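Local coordinates for suppressor protein MPT5 (Saccharomyces cerevisiae, PDB 5BZ1) that binds a UGUA-containing sequence in the 3'-UTR of target mRNAs through its Pumilio repeats and regulates their expression after transcription, at residues A[39-42]-A[43-47]; A[184-187]-A[188-192]; A[219-222]-A[223-227]. All coordinates share one frame; numbering follows the deposited sequence.

Interaction 1: A[39-42]-A[43-47]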
# COMPACT_ATOMS: atom_id res chain seq x y z
N ASN A 39 -40.74 4.17 2.65
CA ASN A 39 -40.79 3.52 3.96
C ASN A 39 -41.63 2.24 3.96
O ASN A 39 -41.23 1.23 4.53
CB ASN A 39 -41.31 4.48 5.03
CG ASN A 39 -40.27 5.49 5.46
OD1 ASN A 39 -39.07 5.32 5.22
ND2 ASN A 39 -40.72 6.56 6.12
N MET A 40 -42.79 2.29 3.31
CA MET A 40 -43.70 1.14 3.31
C MET A 40 -43.16 -0.03 2.49
O MET A 40 -43.23 -1.18 2.93
CB MET A 40 -45.09 1.53 2.83
CG MET A 40 -46.12 0.43 3.05
SD MET A 40 -47.78 0.97 2.65
CE MET A 40 -47.58 1.35 0.91
N VAL A 41 -42.63 0.24 1.30
CA VAL A 41 -42.07 -0.83 0.49
C VAL A 41 -40.81 -1.39 1.16
O VAL A 41 -40.51 -2.57 1.02
CB VAL A 41 -41.78 -0.39 -0.97
CG1 VAL A 41 -40.44 0.35 -1.08
CG2 VAL A 41 -41.77 -1.60 -1.89
N ARG A 42 -40.10 -0.54 1.90
CA ARG A 42 -38.89 -0.95 2.60
C ARG A 42 -39.25 -1.96 3.70
O ARG A 42 -38.68 -3.05 3.77
CB ARG A 42 -38.20 0.27 3.22
CG ARG A 42 -36.95 -0.05 4.04
CD ARG A 42 -36.54 1.13 4.91
NE ARG A 42 -37.56 1.44 5.89
CZ ARG A 42 -37.63 2.58 6.58
NH1 ARG A 42 -36.73 3.54 6.39
NH2 ARG A 42 -38.62 2.77 7.45
N ASP A 43 -40.21 -1.58 4.53
CA ASP A 43 -40.63 -2.39 5.66
C ASP A 43 -41.27 -3.71 5.23
O ASP A 43 -41.00 -4.76 5.82
CB ASP A 43 -41.57 -1.59 6.57
CG ASP A 43 -40.90 -0.38 7.19
OD1 ASP A 43 -39.65 -0.37 7.26
OD2 ASP A 43 -41.62 0.55 7.61
N LEU A 44 -42.14 -3.66 4.22
CA LEU A 44 -42.79 -4.87 3.71
C LEU A 44 -41.76 -5.84 3.12
O LEU A 44 -41.76 -7.03 3.44
CB LEU A 44 -43.83 -4.50 2.65
CG LEU A 44 -45.12 -3.83 3.14
CD1 LEU A 44 -45.89 -3.19 1.99
CD2 LEU A 44 -46.00 -4.84 3.85
N MET A 45 -40.89 -5.31 2.28
CA MET A 45 -39.82 -6.06 1.63
C MET A 45 -38.91 -6.73 2.66
O MET A 45 -38.58 -7.91 2.54
CB MET A 45 -39.00 -5.09 0.78
CG MET A 45 -37.88 -5.67 -0.02
SD MET A 45 -36.88 -4.31 -0.64
CE MET A 45 -38.14 -3.24 -1.36
N TYR A 46 -38.53 -5.96 3.68
CA TYR A 46 -37.56 -6.39 4.68
C TYR A 46 -37.98 -7.67 5.39
O TYR A 46 -37.19 -8.61 5.50
CB TYR A 46 -37.34 -5.28 5.71
CG TYR A 46 -36.20 -5.54 6.66
CD1 TYR A 46 -34.91 -5.13 6.36
CD2 TYR A 46 -36.41 -6.19 7.87
CE1 TYR A 46 -33.87 -5.37 7.22
CE2 TYR A 46 -35.37 -6.44 8.74
CZ TYR A 46 -34.09 -6.02 8.40
OH TYR A 46 -33.04 -6.26 9.26
N GLU A 47 -39.22 -7.71 5.87
CA GLU A 47 -39.71 -8.85 6.64
C GLU A 47 -39.75 -10.14 5.81
O GLU A 47 -39.58 -11.23 6.36
CB GLU A 47 -41.09 -8.55 7.22
CG GLU A 47 -41.08 -7.45 8.27
CD GLU A 47 -40.19 -7.79 9.45
OE1 GLU A 47 -40.16 -8.96 9.86
OE2 GLU A 47 -39.52 -6.87 9.96
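Arg42 and Asp43, neighbours on helix 38-49, join in a salt bridge in which NE of Arg42 meets OD1 of Asp43 at 3.1 Å. Residues 39-47 belong to Pumilio repeat 1, one of the all-helical repeats of the PUM-HD. The carboxylate oxygen sits at the edge of the guanidinium, near its plane, whereas the donor reaches OD1 from above the carboxylate; the two flat groups are turned 37° apart. NH2 of Arg42 adds a weak, more bent bond to the same OD1 at 3.3 Å. With CG anti to the backbone N (chi1 177°) and a bend at chi3, the arginine chain runs alongside Asp43 and brings its NE edge round to the carboxylate. Both charged groups have further partners: NH1 of Arg42 donates to the carbonyl of Tyr72, and NE2 of Gln77 in helix 75-85 bonds to OD1 of Asp43, so the pair also ties this helix to the next repeat. That shared oxygen is therefore gripped by arginine and amide together, which is likely to hold the carboxylate in its rotation.

Along the backbone, four successive i to i+4 bonds run from Asp43 N to Asn39 O through Tyr46 N to Arg42 O; the last measures 2.9 Å. The packing follows the same spacing on other sides of the helix. Val41 and Met45 lie side by side and are buried against Tyr15 and helix 22-32. At the more exposed flank, where Leu10 touches both side chains, Met40 and Leu44 point the same way, and CG of Met40 rests 3.8 Å from CD1 of Leu44.

Interaction 2: A[184-187]-A[188-192]. With nucleotides of chain B.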
# COMPACT_ATOMS: atom_id res chain seq x y z
N GLN A 184 0.00 -0.93 0.99
CA GLN A 184 0.33 0.49 0.93
C GLN A 184 -0.82 1.35 1.46
O GLN A 184 -0.59 2.35 2.15
CB GLN A 184 0.68 0.90 -0.50
CG GLN A 184 2.00 0.32 -1.01
CD GLN A 184 2.29 0.68 -2.45
OE1 GLN A 184 2.39 1.86 -2.81
NE2 GLN A 184 2.42 -0.33 -3.30
N LYS A 185 -2.05 0.97 1.14
CA LYS A 185 -3.23 1.66 1.66
C LYS A 185 -3.25 1.58 3.18
O LYS A 185 -3.43 2.59 3.86
CB LYS A 185 -4.52 1.05 1.10
CG LYS A 185 -4.63 1.06 -0.41
CD LYS A 185 -4.58 2.46 -0.97
CE LYS A 185 -4.60 2.45 -2.50
NZ LYS A 185 -5.84 1.86 -3.08
N LEU A 186 -3.05 0.38 3.69
CA LEU A 186 -3.00 0.14 5.13
C LEU A 186 -1.94 0.99 5.82
O LEU A 186 -2.22 1.65 6.82
CB LEU A 186 -2.73 -1.34 5.40
CG LEU A 186 -2.64 -1.74 6.88
CD1 LEU A 186 -4.00 -1.65 7.55
CD2 LEU A 186 -2.06 -3.13 7.02
N LEU A 187 -0.73 0.98 5.27
CA LEU A 187 0.40 1.70 5.86
C LEU A 187 0.18 3.21 5.87
O LEU A 187 0.75 3.92 6.71
CB LEU A 187 1.70 1.36 5.14
CG LEU A 187 2.29 -0.04 5.34
CD1 LEU A 187 3.49 -0.26 4.44
CD2 LEU A 187 2.67 -0.26 6.79
N SER A 188 -0.65 3.70 4.96
CA SER A 188 -0.88 5.13 4.83
C SER A 188 -1.84 5.67 5.89
O SER A 188 -1.91 6.88 6.10
CB SER A 188 -1.39 5.48 3.43
OG SER A 188 -2.69 4.95 3.23
N VAL A 189 -2.56 4.78 6.57
CA VAL A 189 -3.56 5.22 7.55
C VAL A 189 -3.42 4.59 8.94
O VAL A 189 -3.97 5.11 9.91
CB VAL A 189 -5.01 4.97 7.05
CG1 VAL A 189 -5.29 5.76 5.79
CG2 VAL A 189 -5.24 3.49 6.82
N CYS A 190 -2.71 3.47 9.04
CA CYS A 190 -2.63 2.74 10.31
C CYS A 190 -1.72 3.45 11.33
O CYS A 190 -1.00 4.38 10.97
CB CYS A 190 -2.19 1.30 10.09
SG CYS A 190 -0.47 1.11 9.56
N THR A 191 -1.76 3.01 12.58
CA THR A 191 -1.00 3.66 13.65
C THR A 191 0.50 3.38 13.53
O THR A 191 0.91 2.41 12.90
CB THR A 191 -1.47 3.23 15.05
OG1 THR A 191 -0.86 1.98 15.41
CG2 THR A 191 -2.99 3.09 15.09
N LEU A 192 1.30 4.24 14.15
CA LEU A 192 2.75 4.10 14.10
C LEU A 192 3.20 2.73 14.61
O LEU A 192 4.03 2.07 13.99
CB LEU A 192 3.43 5.22 14.90
CG LEU A 192 4.92 5.45 14.66
CD1 LEU A 192 5.27 5.24 13.20
CD2 LEU A 192 5.31 6.85 15.10
P A B 4 5.19 -0.63 -14.91
OP1 A B 4 4.46 -0.91 -16.17
OP2 A B 4 5.41 0.77 -14.46
O5' A B 4 4.46 -1.39 -13.72
C5' A B 4 4.27 -2.80 -13.74
C4' A B 4 3.31 -3.24 -12.67
O4' A B 4 3.88 -2.97 -11.37
C3' A B 4 1.98 -2.51 -12.65
O3' A B 4 1.06 -3.01 -13.61
C2' A B 4 1.52 -2.69 -11.21
O2' A B 4 0.93 -3.97 -11.02
C1' A B 4 2.85 -2.65 -10.45
N9 A B 4 3.14 -1.32 -9.86
C8 A B 4 3.64 -0.20 -10.49
N7 A B 4 3.78 0.82 -9.68
C5 A B 4 3.35 0.36 -8.44
C6 A B 4 3.24 0.97 -7.18
N6 A B 4 3.58 2.24 -6.92
N1 A B 4 2.77 0.22 -6.16
C2 A B 4 2.42 -1.06 -6.40
N3 A B 4 2.47 -1.74 -7.55
C4 A B 4 2.95 -0.97 -8.54
O HOH W 1 -0.12 5.93 8.82
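This is a local contact along the last turn of helix 179-189 and its exit into the loop leading to helix 192-204, with Ser188 and Cys190 folding back on carbonyls of the preceding turn. OG of Ser188 donates to the carbonyl O of Lys185 at 2.6 Å. The hydroxyl lies between its own backbone N and carbonyl carbon (chi1 67°), which swings it back over the helix toward that acceptor. The backbone N of Ser188 makes only weak bonds, divided between the carbonyls of Gln184 and Lys185, as the helix winds down. Leu186 O takes two donors: Cys190 N arrives nearly along the C=O axis at 2.9 Å, while Val189 N comes from above the carbonyl plane at 3.2 Å.

The helix is part of Pumilio repeat 5, and one turn before its end Gln184 points to the RNA, in the manner of PUF proteins, whose repeats read bases with side chains of one helix each. NE2 of Gln184 donates to N1 of A4 of chain B at 2.9 Å, almost straight at 174°, and the same nitrogen also bonds to the carbonyl of Cys180, an additional hold on the amide. On the buried side, SG of Cys190 turns back under the helix end to lie 3.8 Å from CA of Leu187; Leu186 packs against Phe157 and helix 158-165, and Ile198 of helix 192-204 touches both leucines. A water bridges the turn, donating to Leu187 O at 3.0 Å and to Cys190 O at 2.8 Å.

Interaction 3: A[219-222]-A[223-227]. With nucleotides of chain B.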
# COMPACT_ATOMS: atom_id res chain seq x y z
N ILE A 219 9.25 -1.56 -0.04
CA ILE A 219 10.44 -1.01 0.60
C ILE A 219 10.50 0.51 0.37
O ILE A 219 10.77 1.28 1.30
CB ILE A 219 11.74 -1.63 0.06
CG1 ILE A 219 11.67 -3.16 0.08
CG2 ILE A 219 12.94 -1.13 0.86
CD1 ILE A 219 11.29 -3.73 1.44
N GLN A 220 10.25 0.92 -0.86
CA GLN A 220 10.23 2.33 -1.21
C GLN A 220 9.17 3.10 -0.43
O GLN A 220 9.38 4.25 -0.04
CB GLN A 220 10.04 2.51 -2.72
CG GLN A 220 11.21 2.03 -3.57
CD GLN A 220 11.05 2.39 -5.04
OE1 GLN A 220 11.15 3.55 -5.42
NE2 GLN A 220 10.80 1.38 -5.87
N PHE A 221 8.02 2.47 -0.20
CA PHE A 221 6.95 3.10 0.56
C PHE A 221 7.38 3.37 2.00
O PHE A 221 7.10 4.44 2.55
CB PHE A 221 5.67 2.26 0.53
CG PHE A 221 4.44 3.02 0.98
CD1 PHE A 221 3.66 3.69 0.05
CD2 PHE A 221 4.09 3.08 2.32
CE1 PHE A 221 2.54 4.41 0.46
CE2 PHE A 221 2.97 3.79 2.73
CZ PHE A 221 2.19 4.45 1.80
N LEU A 222 8.05 2.40 2.62
CA LEU A 222 8.59 2.58 3.96
C LEU A 222 9.57 3.76 4.02
O LEU A 222 9.58 4.52 4.99
CB LEU A 222 9.31 1.31 4.44
CG LEU A 222 8.47 0.12 4.88
CD1 LEU A 222 9.34 -0.89 5.62
CD2 LEU A 222 7.31 0.57 5.75
N LEU A 223 10.37 3.90 2.97
CA LEU A 223 11.41 4.94 2.93
C LEU A 223 10.81 6.35 2.87
O LEU A 223 11.52 7.33 3.10
CB LEU A 223 12.36 4.69 1.76
CG LEU A 223 13.35 3.53 1.92
CD1 LEU A 223 14.12 3.25 0.63
CD2 LEU A 223 14.32 3.82 3.05
N ASP A 224 9.52 6.44 2.58
CA ASP A 224 8.82 7.73 2.55
C ASP A 224 8.15 8.06 3.88
O ASP A 224 7.63 9.17 4.06
CB ASP A 224 7.79 7.76 1.41
CG ASP A 224 8.41 8.13 0.07
OD1 ASP A 224 9.41 8.88 0.06
OD2 ASP A 224 7.88 7.68 -0.97
N ILE A 225 8.15 7.11 4.81
CA ILE A 225 7.59 7.35 6.13
C ILE A 225 8.66 7.91 7.07
O ILE A 225 9.51 7.18 7.58
CB ILE A 225 6.97 6.07 6.73
CG1 ILE A 225 5.98 5.46 5.75
CG2 ILE A 225 6.30 6.38 8.07
CD1 ILE A 225 5.36 4.16 6.23
N LYS A 226 8.59 9.22 7.31
CA LYS A 226 9.61 9.95 8.07
C LYS A 226 9.79 9.45 9.50
O LYS A 226 10.90 9.45 10.03
CB LYS A 226 9.31 11.44 8.06
CG LYS A 226 9.21 12.05 6.66
CD LYS A 226 8.79 13.51 6.71
CE LYS A 226 8.77 14.12 5.31
NZ LYS A 226 8.67 15.61 5.34
N GLU A 227 8.69 9.03 10.12
CA GLU A 227 8.74 8.55 11.50
C GLU A 227 9.54 7.26 11.66
O GLU A 227 9.82 6.84 12.78
CB GLU A 227 7.32 8.36 12.05
CG GLU A 227 6.48 9.64 12.14
CD GLU A 227 5.90 10.08 10.80
OE1 GLU A 227 6.14 9.39 9.78
OE2 GLU A 227 5.21 11.11 10.77
P U B 3 10.89 -0.39 -18.09
OP1 U B 3 10.12 -1.53 -18.66
OP2 U B 3 10.66 0.97 -18.64
O5' U B 3 10.67 -0.35 -16.51
C5' U B 3 9.38 -0.12 -15.96
C4' U B 3 9.02 -1.20 -14.97
O4' U B 3 10.01 -1.29 -13.92
C3' U B 3 7.70 -1.02 -14.23
O3' U B 3 6.60 -1.40 -15.03
C2' U B 3 7.90 -1.89 -13.00
O2' U B 3 7.65 -3.25 -13.30
C1' U B 3 9.40 -1.72 -12.72
N1 U B 3 9.67 -0.72 -11.66
C2 U B 3 9.62 -1.17 -10.35
O2 U B 3 9.37 -2.32 -10.05
N3 U B 3 9.88 -0.22 -9.39
C4 U B 3 10.17 1.12 -9.62
O4 U B 3 10.38 1.85 -8.65
C5 U B 3 10.21 1.50 -11.00
C6 U B 3 9.96 0.59 -11.96
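Helix 215-223 ends here, and its bonding tightens from i+4 to i+3 as the chain passes into the loop. Leu223 N still reaches Ile219 O at 3.1 Å, but Asp224 N gives its better bond to Phe221 O, keeping a weak one to Gln220 O, and Ile225 N closes on Leu222 O at 3.0 Å. These last two donors come from well above the planes of their carbonyls.

Ile225 then points back at the turn it has left. Its CD1 lies 4.1 Å from CD2 of Leu222, the two side chains crossing obliquely, and 4.3 Å from CD2 of Phe221. In this Pumilio repeat 6, Gln220 faces the RNA: NE2 donates to O4 of U3 of chain B at 2.9 Å and 177°. The side chain gets there with CG anti to the carbonyl carbon (chi1 -68°) and an extended chain beyond. Replacing Gln220 with an alanine would probably leave O4 of the uracil without this donor and open a gap beside the base edge. Beyond the helix end, OD2 of Asp224 forms a salt bridge with Lys259 NZ of helix 253-273.

How the interactions relate
The three contacts follow one another along the chain within the PUM-HD, in Pumilio repeats 1, 5 and 6. Interaction 1 stands apart near the N-terminal end of the domain, its centre about 40 Å from that of interaction 2 and about 50 Å from that of interaction 3, whereas the centres of interactions 2 and 3 are about 11 Å apart and their residues touch. There the Phe221 ring packs against the neighbouring helix 179-189, with CZ 3.5 Å from Gln184 O and CE2 3.6 Å from Leu187 CB. Adjacent repeats thus present Gln184 and Gln220 to successive nucleotides, A4 and U3, so protein and RNA run in opposite directions.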